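Local coordinates for protein adhesin (Neisseria gonorrhoeae, PDB 6GQ4) that is probably a gonococcal surface adhesin that can elicit bactericidal antibodies and, like lysozyme-inhibiting MliC relatives of its clan, may also inhibit lysozyme, at residues Y27-G33 with M76-Y81. Where two conformers were deposited one is given. Numbering follows the deposited sequence.
Sequences YGFNKQG and MDSKSY. With NA (sodium ion), chain B.
A glycine in left-handed conformation meets a loop so closely that a side chain would not fit: at Gly-33 (phi 87°, psi 13°) an ideal CB would lie 2.6 Å from OG of Ser-78. The CA atoms of Gly-33 and Ser-78 are 4.9 Å apart, and one backbone hydrogen bond joins the segments, from Ser-78 N to Gly-33 O (2.9 Å). Gly-33 ends a type I turn begun at Asn-30, closed by Gly-33 N to Asn-30 O (2.9 Å). Residues 78-81 take helical angles; Asp-77 OD1 accepts from Ser-80 N (2.9 Å) in an Asx motif, and Asp-77 N donates to Ser-80 OG (3.0 Å). The example illustrates how a connection between strands 70-73 and 86-89 can fold over one face of an antiparallel sheet, in this ACP-like domain. From strand 22-29, Tyr-27 and Phe-29, both chi1 m, point toward that connection, backbones diverging to 8.7 Å between the CA atoms of Tyr-27 and Tyr-81. Phe-29 presents its edge to the face of Tyr-81 (chi1 p) in a T-shaped pair, centroids 5.0 Å apart, planes at 71°, CZ of Phe-29 3.6 Å from CG of Tyr-81. Met-76, m at all three chi angles, lays CE 3.7 Å from the Tyr-27 ring centroid, a CH-pi contact. Tyr-27 OH hydrogen-bonds Tyr-15 OH. Sodium is bound by Tyr-15 OH, Gln-84 O and Tyr-81 O, the last 2.4 Å from NA.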
loop_
_atom_site.group_PDB
_atom_site.type_symbol
_atom_site.label_atom_id
_atom_site.label_comp_id
_atom_site.label_asym_id
_atom_site.label_seq_id
_atom_site.Cartn_x
_atom_site.Cartn_y
_atom_site.Cartn_z
ATOM N N TYR A 27 -2.182 -4.967 4.302
ATOM C CA TYR A 27 -0.763 -5.225 4.304
ATOM C C TYR A 27 -0.462 -6.516 5.061
ATOM O O TYR A 27 -1.045 -6.709 6.109
ATOM C CB TYR A 27 -0.014 -4.075 4.958
ATOM C CG TYR A 27 -0.195 -2.762 4.233
ATOM C CD1 TYR A 27 0.596 -2.417 3.145
ATOM C CD2 TYR A 27 -1.103 -1.827 4.685
ATOM C CE1 TYR A 27 0.401 -1.205 2.512
ATOM C CE2 TYR A 27 -1.340 -0.617 4.040
ATOM C CZ TYR A 27 -0.538 -0.296 2.966
ATOM O OH TYR A 27 -0.717 0.887 2.296
ATOM N N GLY A 28 0.341 -7.363 4.445
ATOM C CA GLY A 28 0.926 -8.509 5.133
ATOM C C GLY A 28 2.201 -8.097 5.873
ATOM O O GLY A 28 2.944 -7.198 5.474
ATOM N N PHE A 29 2.396 -8.774 7.021
ATOM C CA PHE A 29 3.519 -8.486 7.898
ATOM C C PHE A 29 4.208 -9.790 8.252
ATOM O O PHE A 29 3.569 -10.821 8.392
ATOM C CB PHE A 29 3.137 -7.808 9.214
ATOM C CG PHE A 29 2.630 -6.407 9.040
ATOM C CD1 PHE A 29 1.308 -6.221 8.701
ATOM C CD2 PHE A 29 3.463 -5.306 9.223
ATOM C CE1 PHE A 29 0.820 -4.946 8.496
ATOM C CE2 PHE A 29 2.977 -4.024 9.007
ATOM C CZ PHE A 29 1.629 -3.861 8.686
ATOM N N ASN A 30 5.528 -9.690 8.396
ATOM C CA ASN A 30 6.313 -10.818 8.835
ATOM C C ASN A 30 6.505 -10.674 10.353
ATOM O O ASN A 30 6.073 -9.689 11.012
ATOM C CB ASN A 30 7.594 -11.004 8.012
ATOM C CG ASN A 30 8.586 -9.879 8.184
ATOM O OD1 ASN A 30 8.570 -9.153 9.194
ATOM N ND2 ASN A 30 9.443 -9.735 7.179
ATOM N N LYS A 31 7.197 -11.681 10.914
ATOM C CA LYS A 31 7.418 -11.742 12.358
ATOM C C LYS A 31 8.213 -10.538 12.868
ATOM O O LYS A 31 8.067 -10.176 14.071
ATOM C CB LYS A 31 8.038 -13.096 12.738
ATOM C CG LYS A 31 8.412 -13.213 14.206
ATOM C CD LYS A 31 9.026 -14.539 14.546
ATOM C CE LYS A 31 9.426 -14.555 15.987
ATOM N NZ LYS A 31 8.251 -14.900 16.816
ATOM N N GLN A 32 9.043 -9.912 12.010
ATOM C CA GLN A 32 9.844 -8.789 12.419
ATOM C C GLN A 32 9.086 -7.469 12.373
ATOM O O GLN A 32 9.654 -6.438 12.723
ATOM C CB GLN A 32 11.122 -8.804 11.610
ATOM C CG GLN A 32 12.018 -10.029 11.925
ATOM C CD GLN A 32 11.586 -11.360 11.286
ATOM O OE1 GLN A 32 11.184 -11.349 10.078
ATOM N NE2 GLN A 32 11.651 -12.501 12.053
ATOM N N GLY A 33 7.850 -7.502 11.849
ATOM C CA GLY A 33 7.025 -6.324 11.712
ATOM C C GLY A 33 7.302 -5.617 10.417
ATOM O O GLY A 33 6.865 -4.486 10.291
ATOM N N MET A 76 7.825 1.499 5.800
ATOM C CA MET A 76 6.637 0.749 6.286
ATOM C C MET A 76 7.055 -0.348 7.241
ATOM O O MET A 76 7.742 -1.259 6.883
ATOM C CB MET A 76 5.878 0.115 5.120
ATOM C CG MET A 76 5.246 1.136 4.253
ATOM S SD MET A 76 3.761 1.854 5.013
ATOM C CE MET A 76 2.467 0.726 4.513
ATOM N N ASP A 77 6.488 -0.264 8.435
ATOM C CA ASP A 77 6.597 -1.347 9.419
ATOM C C ASP A 77 5.405 -1.267 10.354
ATOM O O ASP A 77 4.521 -0.439 10.207
ATOM C CB ASP A 77 7.941 -1.278 10.146
ATOM C CG ASP A 77 8.156 -0.013 10.946
ATOM O OD1 ASP A 77 7.172 0.610 11.424
ATOM O OD2 ASP A 77 9.318 0.350 11.059
ATOM N N SER A 78 5.358 -2.213 11.301
ATOM C CA SER A 78 4.234 -2.340 12.188
ATOM C C SER A 78 3.984 -1.059 13.016
ATOM O O SER A 78 2.852 -0.856 13.453
ATOM C CB SER A 78 4.401 -3.616 13.058
ATOM O OG SER A 78 5.622 -3.570 13.795
ATOM N N LYS A 79 5.044 -0.254 13.255
ATOM C CA LYS A 79 4.954 1.042 13.936
ATOM C C LYS A 79 4.313 2.097 13.019
ATOM O O LYS A 79 3.397 2.807 13.417
ATOM C CB LYS A 79 6.349 1.488 14.398
ATOM C CG LYS A 79 6.952 0.660 15.521
ATOM C CD LYS A 79 8.244 1.218 16.085
ATOM C CE LYS A 79 9.367 1.253 15.071
ATOM N NZ LYS A 79 9.709 -0.102 14.580
ATOM N N SER A 80 4.796 2.170 11.772
ATOM C CA SER A 80 4.629 3.326 10.902
ATOM C C SER A 80 3.401 3.240 9.984
ATOM O O SER A 80 2.992 4.286 9.467
ATOM C CB SER A 80 5.860 3.562 10.029
ATOM O OG SER A 80 5.870 2.658 8.922
ATOM N N TYR A 81 2.890 2.023 9.747
ATOM C CA TYR A 81 2.140 1.757 8.543
ATOM C C TYR A 81 0.837 2.558 8.529
ATOM O O TYR A 81 0.317 2.869 7.415
ATOM C CB TYR A 81 1.937 0.269 8.286
ATOM C CG TYR A 81 0.870 -0.322 9.140
ATOM C CD1 TYR A 81 1.096 -0.515 10.503
ATOM C CD2 TYR A 81 -0.421 -0.506 8.666
ATOM C CE1 TYR A 81 0.092 -1.029 11.313
ATOM C CE2 TYR A 81 -1.406 -1.037 9.467
ATOM C CZ TYR A 81 -1.167 -1.237 10.807
ATOM O OH TYR A 81 -2.174 -1.703 11.606
HETATM NA NA NA B . -0.749 4.066 5.583
HETATM O O HOH W 1 0.314 3.553 4.442
#